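Local coordinates for uncharacterized HTH-type transcriptional regulator YydK (Bacillus subtilis subsp. subtilis, PDB 3BWG), which probably binds DNA and regulates transcription as a GntR-family factor, with an N-terminal winged helix-turn-helix domain and a C-terminal UTRA domain, at residues Q8-A11 with T12-T16; E110-N114 with L115-M119; T150-N153 with N154-S158. All blocks are in the same frame, centred on the assembly; numbering follows the deposited sequence.

Contact 1 of 3, residues Q8-A11 with T12-T16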
loop_
_atom_site.group_PDB
_atom_site.type_symbol
_atom_site.label_atom_id
_atom_site.label_comp_id
_atom_site.label_asym_id
_atom_site.label_seq_id
_atom_site.Cartn_x
_atom_site.Cartn_y
_atom_site.Cartn_z
ATOM N N GLN B 8 -5.391 -21.848 12.922
ATOM C CA GLN B 8 -5.790 -20.468 13.288
ATOM C C GLN B 8 -5.448 -20.117 14.739
ATOM O O GLN B 8 -4.957 -19.021 15.000
ATOM C CB GLN B 8 -7.286 -20.204 13.024
ATOM C CG GLN B 8 -7.808 -18.771 13.425
ATOM C CD GLN B 8 -8.608 -18.692 14.763
ATOM O OE1 GLN B 8 -9.598 -19.410 14.970
ATOM N NE2 GLN B 8 -8.190 -17.776 15.647
ATOM N N GLN B 9 -5.730 -21.018 15.682
ATOM C CA GLN B 9 -5.384 -20.771 17.090
ATOM C C GLN B 9 -3.862 -20.610 17.292
ATOM O O GLN B 9 -3.416 -19.690 17.995
ATOM C CB GLN B 9 -5.985 -21.844 18.032
ATOM C CG GLN B 9 -5.608 -21.718 19.548
ATOM C CD GLN B 9 -5.907 -20.329 20.198
ATOM O OE1 GLN B 9 -6.718 -19.533 19.704
ATOM N NE2 GLN B 9 -5.238 -20.052 21.312
ATOM N N ILE B 10 -3.084 -21.487 16.647
ATOM C CA ILE B 10 -1.622 -21.462 16.718
ATOM C C ILE B 10 -1.087 -20.138 16.135
ATOM O O ILE B 10 -0.242 -19.476 16.748
ATOM C CB ILE B 10 -0.968 -22.658 15.950
ATOM C CG1 ILE B 10 -1.464 -24.054 16.428
ATOM C CG2 ILE B 10 0.566 -22.526 15.940
ATOM C CD1 ILE B 10 -1.353 -24.328 17.883
ATOM N N ALA B 11 -1.574 -19.766 14.949
ATOM C CA ALA B 11 -1.262 -18.463 14.347
ATOM C C ALA B 11 -1.424 -17.321 15.361
ATOM O O ALA B 11 -0.507 -16.517 15.553
ATOM C CB ALA B 11 -2.117 -18.227 13.121
ATOM N N THR B 12 -2.564 -17.293 16.055
ATOM C CA THR B 12 -2.861 -16.213 16.996
ATOM C C THR B 12 -1.912 -16.194 18.210
ATOM O O THR B 12 -1.465 -15.119 18.637
ATOM C CB THR B 12 -4.367 -16.220 17.393
ATOM O OG1 THR B 12 -5.143 -15.728 16.292
ATOM C CG2 THR B 12 -4.652 -15.366 18.653
ATOM N N GLU B 13 -1.581 -17.374 18.735
ATOM C CA GLU B 13 -0.671 -17.488 19.874
ATOM C C GLU B 13 0.750 -17.056 19.494
ATOM O O GLU B 13 1.470 -16.477 20.314
ATOM C CB GLU B 13 -0.673 -18.916 20.435
ATOM C CG GLU B 13 -2.055 -19.403 20.899
ATOM C CD GLU B 13 -2.049 -20.173 22.229
ATOM O OE1 GLU B 13 -1.203 -21.082 22.403
ATOM O OE2 GLU B 13 -2.910 -19.875 23.099
ATOM N N ILE B 14 1.139 -17.353 18.251
ATOM C CA ILE B 14 2.412 -16.897 17.671
ATOM C C ILE B 14 2.534 -15.363 17.527
ATOM O O ILE B 14 3.557 -14.795 17.919
ATOM C CB ILE B 14 2.681 -17.593 16.339
ATOM C CG1 ILE B 14 3.165 -19.012 16.604
ATOM C CG2 ILE B 14 3.716 -16.827 15.531
ATOM C CD1 ILE B 14 3.077 -19.926 15.416
ATOM N N GLU B 15 1.503 -14.713 16.972
ATOM C CA GLU B 15 1.358 -13.250 17.047
ATOM C C GLU B 15 1.519 -12.695 18.455
ATOM O O GLU B 15 2.276 -11.764 18.643
ATOM C CB GLU B 15 0.003 -12.822 16.507
ATOM C CG GLU B 15 0.013 -12.528 15.020
ATOM C CD GLU B 15 -1.359 -12.641 14.386
ATOM O OE1 GLU B 15 -2.256 -13.305 14.967
ATOM O OE2 GLU B 15 -1.535 -12.067 13.285
ATOM N N THR B 16 0.792 -13.271 19.430
ATOM C CA THR B 16 0.916 -12.928 20.864
ATOM C C THR B 16 2.347 -13.054 21.390
ATOM O O THR B 16 2.834 -12.175 22.124
ATOM C CB THR B 16 0.000 -13.834 21.759
ATOM O OG1 THR B 16 -1.368 -13.641 21.394
ATOM C CG2 THR B 16 0.184 -13.530 23.269
#
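Gln9 and Glu13, one turn apart on the same helix, bring their polar ends together, with Gln9 NE2 lying 2.9 Å from Glu13 OE2. The amide and carboxylate planes are turned 58° against each other, so the groups meet twisted rather than flat on one another. The stem of the glutamate takes part too: Glu13 CG sits 3.2 Å from Gln9 O and 3.3 Å from Gln9 NE2. Gln9 reaches it by sending CG anti to its own N (chi1 177°) and then bending at chi2. With an alanine in place of Glu13, the amide of Gln9 would probably lose its carboxylate neighbour and be freer to turn. Nearby, Gln8 and Thr12 run alongside each other, pointing the same way, with Gln8 NE2 3.7 Å from Thr12 OG1.

These pairs lie on helix 6-20, the first helix of the GntR-type winged helix-turn-helix domain, whose predicted DNA-binding motif takes in helix 32-39 and most of helix 43-55. Toward the domain core the helix turns Ile10, Ala11 and Ile14: Ile10 CG2 meets Ile14 CD1 at 3.7 Å, the two side chains crossing at a slant. Ile10 also touches Ile46 and Ser49, Ala11 meets Leu52, and Ile14 packs on Leu53, while Phe39 is shared by Ile10 and Ile14 and also brushed by Glu13.

Behind the side chains, regular i to i+4 bonds set the spacing, among them Ile14 N to Ile10 O at 2.9 Å. Two residues on, Thr12 O is gripped twice: Thr16 N reaches it from one face of the carbonyl plane and Thr16 OG1 from the other, the hydroxyl at 3.1 Å.

Contact 2 of 3, residues E110-N114 with L115-M119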
loop_
_atom_site.group_PDB
_atom_site.type_symbol
_atom_site.label_atom_id
_atom_site.label_comp_id
_atom_site.label_asym_id
_atom_site.label_seq_id
_atom_site.Cartn_x
_atom_site.Cartn_y
_atom_site.Cartn_z
ATOM N N GLU B 110 -19.769 11.456 -10.761
ATOM C CA GLU B 110 -18.572 10.862 -10.186
ATOM C C GLU B 110 -18.794 9.562 -9.358
ATOM O O GLU B 110 -18.050 8.583 -9.495
ATOM C CB GLU B 110 -17.860 11.914 -9.348
ATOM C CG GLU B 110 -16.706 11.356 -8.521
ATOM C CD GLU B 110 -16.161 12.377 -7.523
ATOM O OE1 GLU B 110 -14.953 12.669 -7.578
ATOM O OE2 GLU B 110 -16.954 12.921 -6.725
ATOM N N ALA B 111 -19.793 9.532 -8.495
ATOM C CA ALA B 111 -19.951 8.340 -7.633
ATOM C C ALA B 111 -20.490 7.200 -8.487
ATOM O O ALA B 111 -20.176 6.029 -8.246
ATOM C CB ALA B 111 -20.870 8.599 -6.472
ATOM N N ALA B 112 -21.338 7.555 -9.449
ATOM C CA ALA B 112 -22.001 6.575 -10.335
ATOM C C ALA B 112 -20.934 5.840 -11.142
ATOM O O ALA B 112 -20.980 4.612 -11.294
ATOM C CB ALA B 112 -22.984 7.288 -11.289
ATOM N N GLU B 113 -19.964 6.609 -11.627
ATOM C CA GLU B 113 -18.892 6.099 -12.449
ATOM C C GLU B 113 -17.960 5.235 -11.610
ATOM O O GLU B 113 -17.591 4.147 -12.029
ATOM C CB GLU B 113 -18.138 7.254 -13.141
ATOM C CG GLU B 113 -18.953 7.956 -14.279
ATOM C CD GLU B 113 -18.196 9.143 -14.895
ATOM O OE1 GLU B 113 -17.080 9.459 -14.397
ATOM O OE2 GLU B 113 -18.698 9.799 -15.851
ATOM N N ASN B 114 -17.584 5.707 -10.421
ATOM C CA ASN B 114 -16.755 4.872 -9.528
ATOM C C ASN B 114 -17.462 3.604 -8.958
ATOM O O ASN B 114 -16.840 2.585 -8.728
ATOM C CB ASN B 114 -16.142 5.710 -8.416
ATOM C CG ASN B 114 -15.106 6.675 -8.929
ATOM O OD1 ASN B 114 -13.924 6.359 -8.974
ATOM N ND2 ASN B 114 -15.541 7.854 -9.334
ATOM N N LEU B 115 -18.758 3.684 -8.734
ATOM C CA LEU B 115 -19.545 2.512 -8.361
ATOM C C LEU B 115 -19.987 1.662 -9.548
ATOM O O LEU B 115 -20.582 0.610 -9.366
ATOM C CB LEU B 115 -20.769 2.953 -7.557
ATOM C CG LEU B 115 -20.439 3.530 -6.181
ATOM C CD1 LEU B 115 -21.728 4.074 -5.582
ATOM C CD2 LEU B 115 -19.748 2.447 -5.258
ATOM N N ASN B 116 -19.730 2.134 -10.767
ATOM C CA ASN B 116 -20.208 1.466 -11.973
ATOM C C ASN B 116 -21.694 1.338 -12.058
ATOM O O ASN B 116 -22.175 0.271 -12.431
ATOM C CB ASN B 116 -19.705 0.013 -12.014
ATOM C CG ASN B 116 -18.587 -0.165 -12.929
ATOM O OD1 ASN B 116 -17.464 0.307 -12.668
ATOM N ND2 ASN B 116 -18.868 -0.818 -14.067
ATOM N N ILE B 117 -22.435 2.361 -11.683
ATOM C CA ILE B 117 -23.894 2.254 -11.731
ATOM C C ILE B 117 -24.544 3.298 -12.631
ATOM O O ILE B 117 -23.919 4.291 -13.038
ATOM C CB ILE B 117 -24.524 2.316 -10.334
ATOM C CG1 ILE B 117 -24.028 3.555 -9.557
ATOM C CG2 ILE B 117 -24.284 0.988 -9.612
ATOM C CD1 ILE B 117 -24.695 3.716 -8.185
ATOM N N GLY B 118 -25.808 3.059 -12.955
ATOM C CA GLY B 118 -26.605 4.078 -13.640
ATOM C C GLY B 118 -26.856 5.198 -12.634
ATOM O O GLY B 118 -26.847 4.967 -11.398
HETATM N N MSE B 119 -27.082 6.407 -13.143
HETATM C CA MSE B 119 -27.364 7.540 -12.254
HETATM C C MSE B 119 -28.756 7.522 -11.610
HETATM O O MSE B 119 -29.024 8.276 -10.654
HETATM C CB MSE B 119 -27.064 8.861 -12.952
HETATM C CG MSE B 119 -25.564 9.114 -13.038
HETATM SE SE MSE B 119 -25.270 10.507 -14.272
HETATM C CE MSE B 119 -26.343 11.876 -13.316
HETATM O O HOH W 1 -15.284 1.407 -10.588
#
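Asn114 and Asn116 are joined by a water that donates both to Asn114 O and to Asn116 OD1, a bridge that links the Asn116 carboxamide to the last helical carbonyl. The other carboxamide, on Asn114, folds back along its own helix: its ND2 donates to Glu110 O at 2.6 Å, with that oxygen only 4° out of the amide plane. Asn114 N approaches the same oxygen from the opposite face of the Glu110 carbonyl plane, so Glu110 O is held from both sides. At the other end of the amide, Asn114 OD1 accepts from Arg74 of the second subunit, and both ends of the group are thereby fixed.

The helix stops in a Schellman motif. Ile117 N reaches back to Ala112 O at 2.7 Å, and Asn116 N makes a weaker bond of 3.2 Å to Glu113 O. Asn116, with phi at 60°, supplies the left-handed backbone that lets the chain turn back. Just before it, Leu115 N still makes a regular helical bond to Ala111 O, 2.8 Å long.

Ala112 is the apolar meeting point of the turn. Its CB lies 3.6 Å from CG of Met119, a selenomethionine, and 4.2 Å from Ile117 CG1. That branch stands between the backbone N and the carbonyl carbon (chi1 52°), which brings it against the last turn.

Leu115 points into the UTRA-domain sheet, touching Ile123, Tyr143, Thr145 and Tyr218. Ile117 packs on Ile123 and Thr145, while Glu110 forms a salt bridge to Lys220, so helix 109-114 and its exit are joined to strands 123-132, 135-145 and 215-224.

Contact 3 of 3, residues T150-N153 with N154-S158; sequences TYLN and NEIVS
Asn153 receives the backbone N-H of Ile156 on its side-chain oxygen, the classic N-cap of helix 154-157. CB of the asparagine lies 2.9 Å from Asn154 N, and CG stands between the backbone N and the carbonyl carbon (chi1 62°), folding the side chain over the start of the helix. CG thus comes to 3.9 Å from Glu155 N. At the tip, OD1 accepts a hydrogen bond from Ile156 N at 3.1 Å, close to straight (172°). The same oxygen lies against the aliphatic chain of Ile156, 3.4 Å from its CG1. The main chain of Asn153 helps as well, since Asn153 O accepts from Val157 N and begins the helical bonding.

A hydrophobic staple accompanies the cap: Leu152, just before it, reaches over to Val157, with Leu152 CD1 4.4 Å from Val157 CG2. The other methyl of Leu152, CD2, lies 3.9 Å from Ile156 CG2, the two side chains crossing at about a right angle. Leu102 of strand 95-105 touches both Leu152 and Val157, and Tyr164 of helix 161-167 touches both Leu152 and Ile156. Where the short helix ends, Ser158 OG donates back to Asn154 O at 2.8 Å.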
loop_
_atom_site.group_PDB
_atom_site.type_symbol
_atom_site.label_atom_id
_atom_site.label_comp_id
_atom_site.label_asym_id
_atom_site.label_seq_id
_atom_site.Cartn_x
_atom_site.Cartn_y
_atom_site.Cartn_z
ATOM N N THR B 150 -28.095 -2.863 1.586
ATOM C CA THR B 150 -29.516 -2.663 1.353
ATOM C C THR B 150 -30.163 -1.754 2.394
ATOM O O THR B 150 -31.195 -1.137 2.110
ATOM C CB THR B 150 -30.286 -3.988 1.244
ATOM O OG1 THR B 150 -29.828 -4.867 2.270
ATOM C CG2 THR B 150 -30.092 -4.629 -0.155
ATOM N N TYR B 151 -29.572 -1.720 3.589
ATOM C CA TYR B 151 -30.009 -0.820 4.652
ATOM C C TYR B 151 -28.830 -0.349 5.510
ATOM O O TYR B 151 -27.907 -1.115 5.801
ATOM C CB TYR B 151 -31.081 -1.484 5.522
ATOM C CG TYR B 151 -31.687 -0.543 6.559
ATOM C CD1 TYR B 151 -32.589 0.481 6.182
ATOM C CD2 TYR B 151 -31.332 -0.649 7.905
ATOM C CE1 TYR B 151 -33.136 1.348 7.153
ATOM C CE2 TYR B 151 -31.875 0.183 8.875
ATOM C CZ TYR B 151 -32.754 1.180 8.506
ATOM O OH TYR B 151 -33.266 1.998 9.490
ATOM N N LEU B 152 -28.862 0.939 5.877
ATOM C CA LEU B 152 -27.905 1.536 6.792
ATOM C C LEU B 152 -28.669 2.376 7.806
ATOM O O LEU B 152 -29.740 2.925 7.511
ATOM C CB LEU B 152 -26.869 2.416 6.035
ATOM C CG LEU B 152 -25.800 1.703 5.177
ATOM C CD1 LEU B 152 -24.892 2.704 4.341
ATOM C CD2 LEU B 152 -24.971 0.779 6.063
ATOM N N ASN B 153 -28.144 2.478 9.020
ATOM C CA ASN B 153 -28.740 3.427 9.982
ATOM C C ASN B 153 -27.693 4.217 10.731
ATOM O O ASN B 153 -26.510 3.974 10.576
ATOM C CB ASN B 153 -29.739 2.777 10.949
ATOM C CG ASN B 153 -29.109 1.731 11.833
ATOM O OD1 ASN B 153 -27.899 1.681 12.001
ATOM N ND2 ASN B 153 -29.936 0.872 12.393
ATOM N N ASN B 154 -28.137 5.171 11.538
ATOM C CA ASN B 154 -27.204 5.989 12.272
ATOM C C ASN B 154 -26.182 5.184 13.068
ATOM O O ASN B 154 -25.002 5.511 13.057
ATOM C CB ASN B 154 -27.938 6.990 13.154
ATOM C CG ASN B 154 -27.325 8.375 13.055
ATOM O OD1 ASN B 154 -26.692 8.842 14.003
ATOM N ND2 ASN B 154 -27.453 9.021 11.862
ATOM N N GLU B 155 -26.635 4.129 13.741
ATOM C CA GLU B 155 -25.746 3.315 14.573
ATOM C C GLU B 155 -24.593 2.653 13.789
ATOM O O GLU B 155 -23.430 2.721 14.193
ATOM C CB GLU B 155 -26.537 2.284 15.377
ATOM C CG GLU B 155 -25.648 1.310 16.139
ATOM C CD GLU B 155 -26.388 0.436 17.126
ATOM O OE1 GLU B 155 -27.623 0.558 17.281
ATOM O OE2 GLU B 155 -25.715 -0.374 17.782
ATOM N N ILE B 156 -24.920 2.018 12.668
ATOM C CA ILE B 156 -23.904 1.369 11.837
ATOM C C ILE B 156 -22.837 2.388 11.388
ATOM O O ILE B 156 -21.640 2.148 11.510
ATOM C CB ILE B 156 -24.563 0.680 10.606
ATOM C CG1 ILE B 156 -25.424 -0.511 11.053
ATOM C CG2 ILE B 156 -23.519 0.251 9.608
ATOM C CD1 ILE B 156 -26.529 -0.897 10.053
ATOM N N VAL B 157 -23.309 3.516 10.863
ATOM C CA VAL B 157 -22.494 4.579 10.267
ATOM C C VAL B 157 -21.694 5.426 11.305
ATOM O O VAL B 157 -20.727 6.083 10.960
ATOM C CB VAL B 157 -23.419 5.442 9.398
ATOM C CG1 VAL B 157 -22.875 6.760 9.218
ATOM C CG2 VAL B 157 -23.708 4.734 8.019
ATOM N N SER B 158 -22.068 5.389 12.576
ATOM C CA SER B 158 -21.169 5.928 13.598
ATOM C C SER B 158 -20.154 4.912 14.109
ATOM O O SER B 158 -19.285 5.259 14.888
ATOM C CB SER B 158 -21.897 6.603 14.744
ATOM O OG SER B 158 -23.059 5.947 15.041
#

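Contact 1 belongs to the GntR-type DNA-binding domain, whereas contacts 2 and 3 both fall in the UTRA domain, and the distances follow that division. The centre of contact 1 is about 41 Å from that of contact 2, on the opposite side of the chain's centre, and about 33 Å from that of contact 3. Contacts 2 and 3 have centres about 21 Å apart and nearest atoms about 11 Å apart; they do not touch, but both pack on strand 123-132. Contact 2 covers the end of a short helix and contact 3 the start of one. Of the three, contact 2 alone meets the second subunit.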